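Local coordinates for protein ORF98 PTP-2 (PDB 6I28) that probably removes phosphate from tyrosine and serine or threonine residues of proteins such as MAP kinases, as a viral dual-specificity phosphatase, at residues Gln16-Gly21 against Val100-His105. Sequence-based numbering, arbitrary orientation.
Sequences QDLFVG and VLIHCH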
# COMPACT_ATOMS: atom_id res chain seq x y z
N GLN A 16 -7.78 0.63 -10.58
CA GLN A 16 -8.80 -0.41 -10.59
C GLN A 16 -8.52 -1.49 -9.55
O GLN A 16 -9.44 -2.23 -9.21
CB GLN A 16 -8.91 -1.04 -11.97
CG GLN A 16 -9.95 -0.31 -12.88
CD GLN A 16 -11.22 0.22 -12.15
OE1 GLN A 16 -11.55 1.41 -12.21
NE2 GLN A 16 -11.92 -0.68 -11.44
N ASP A 17 -7.30 -1.57 -9.01
CA ASP A 17 -6.93 -2.63 -8.07
C ASP A 17 -6.77 -2.20 -6.62
O ASP A 17 -6.79 -3.06 -5.73
CB ASP A 17 -5.57 -3.26 -8.47
CG ASP A 17 -5.52 -3.76 -9.87
OD1 ASP A 17 -6.50 -4.43 -10.29
OD2 ASP A 17 -4.49 -3.45 -10.62
N LEU A 18 -6.56 -0.91 -6.35
CA LEU A 18 -6.07 -0.44 -5.06
C LEU A 18 -6.88 0.72 -4.51
O LEU A 18 -7.20 1.66 -5.26
CB LEU A 18 -4.60 0.04 -5.16
CG LEU A 18 -3.53 -0.96 -5.50
CD1 LEU A 18 -2.21 -0.23 -5.57
CD2 LEU A 18 -3.49 -2.14 -4.49
N PHE A 19 -7.20 0.64 -3.22
CA PHE A 19 -7.59 1.74 -2.34
C PHE A 19 -6.51 2.02 -1.30
O PHE A 19 -5.79 1.12 -0.85
CB PHE A 19 -8.90 1.44 -1.61
CG PHE A 19 -10.07 1.22 -2.50
CD1 PHE A 19 -10.25 0.04 -3.18
CD2 PHE A 19 -11.01 2.20 -2.64
CE1 PHE A 19 -11.35 -0.12 -3.98
CE2 PHE A 19 -12.10 2.02 -3.45
CZ PHE A 19 -12.26 0.88 -4.12
N VAL A 20 -6.38 3.30 -0.92
CA VAL A 20 -5.51 3.71 0.18
C VAL A 20 -6.31 4.57 1.17
O VAL A 20 -7.08 5.46 0.78
CB VAL A 20 -4.29 4.52 -0.30
CG1 VAL A 20 -3.59 5.08 0.90
CG2 VAL A 20 -3.43 3.72 -1.17
N GLY A 21 -6.17 4.29 2.46
CA GLY A 21 -6.86 5.07 3.45
C GLY A 21 -6.26 4.95 4.82
O GLY A 21 -5.17 4.38 5.00
N VAL A 100 -7.82 -4.35 -3.40
CA VAL A 100 -7.15 -4.32 -2.10
C VAL A 100 -7.28 -2.93 -1.49
O VAL A 100 -6.98 -1.93 -2.15
CB VAL A 100 -5.66 -4.70 -2.22
CG1 VAL A 100 -5.02 -4.83 -0.87
CG2 VAL A 100 -5.47 -6.00 -2.95
N LEU A 101 -7.68 -2.87 -0.23
CA LEU A 101 -7.58 -1.68 0.59
C LEU A 101 -6.29 -1.80 1.40
O LEU A 101 -6.16 -2.69 2.23
CB LEU A 101 -8.78 -1.49 1.52
CG LEU A 101 -8.54 -0.45 2.61
CD1 LEU A 101 -8.25 0.98 1.97
CD2 LEU A 101 -9.69 -0.39 3.62
N ILE A 102 -5.35 -0.90 1.18
CA ILE A 102 -4.15 -0.75 2.00
C ILE A 102 -4.35 0.44 2.94
O ILE A 102 -4.65 1.57 2.52
CB ILE A 102 -2.89 -0.54 1.17
CG1 ILE A 102 -2.66 -1.62 0.10
CG2 ILE A 102 -1.65 -0.46 2.11
CD1 ILE A 102 -1.75 -1.09 -1.03
N HIS A 103 -4.26 0.23 4.23
CA HIS A 103 -4.52 1.30 5.18
C HIS A 103 -3.49 1.33 6.30
O HIS A 103 -2.91 0.31 6.70
CB HIS A 103 -5.93 1.19 5.81
CG HIS A 103 -6.03 0.27 7.00
ND1 HIS A 103 -5.85 0.68 8.30
CD2 HIS A 103 -6.28 -1.07 7.06
CE1 HIS A 103 -6.01 -0.36 9.11
NE2 HIS A 103 -6.27 -1.43 8.38
N CYS A 104 -3.29 2.52 6.83
CA CYS A 104 -2.55 2.76 8.06
C CYS A 104 -3.45 3.59 8.97
O CYS A 104 -4.64 3.26 9.13
CB CYS A 104 -1.19 3.40 7.76
SG CYS A 104 -1.16 4.87 6.74
N HIS A 105 -2.92 4.63 9.60
CA HIS A 105 -3.75 5.50 10.44
C HIS A 105 -4.23 6.74 9.71
O HIS A 105 -5.39 7.12 9.84
CB HIS A 105 -2.99 5.87 11.71
CG HIS A 105 -3.04 4.80 12.75
ND1 HIS A 105 -4.21 4.20 13.14
CD2 HIS A 105 -2.06 4.19 13.46
CE1 HIS A 105 -3.97 3.28 14.06
NE2 HIS A 105 -2.67 3.26 14.28
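At the F19 ring edge, in its plane, lies the carbonyl oxygen of V100, 4.0 Å from CD1, while the ring itself leans away from strand 100-103 and meets F33 at about a right angle. F19 CB remains beside the neighbour and packs on L101 CD1 at 3.7 Å. The setting is a parallel pair of strands in the central sheet of a dual-specificity phosphatase, where strand 100-103 runs into the loop of the cysteine phosphatase signature, HCxxGxxRS. The second flat group, H103, turns its imidazole away as well: with CG set between the backbone N and the carbonyl carbon (chi1 84°), ND1 donates to a lone pair of C104 O almost in the ring plane, and NE2 is hydrogen-bonded to S44 OG. Both ring nitrogens are thus engaged, which fixes the ring's rotation just ahead of C104, the signature cysteine, whose side chain lies about 4 Å from a bound calcium ion.

In parallel pairing every second residue of one strand bonds to the residues on both sides of its partner; F19, partnered with L101, does so, giving its N-H to V100 O in a nearly straight bond (2.8 Å) and accepting I102 N at its carbonyl. On the sheet face of L18, V20, V100 and I102, covered by helices 82-95 and 110-123, L18 CD2 reaches across to I102 CD1 (4.0 Å) and V100 CB. The ladder closes at G21, whose carbonyl oxygen accepts C104 N at 3.2 Å and also receives the H103 CA-H.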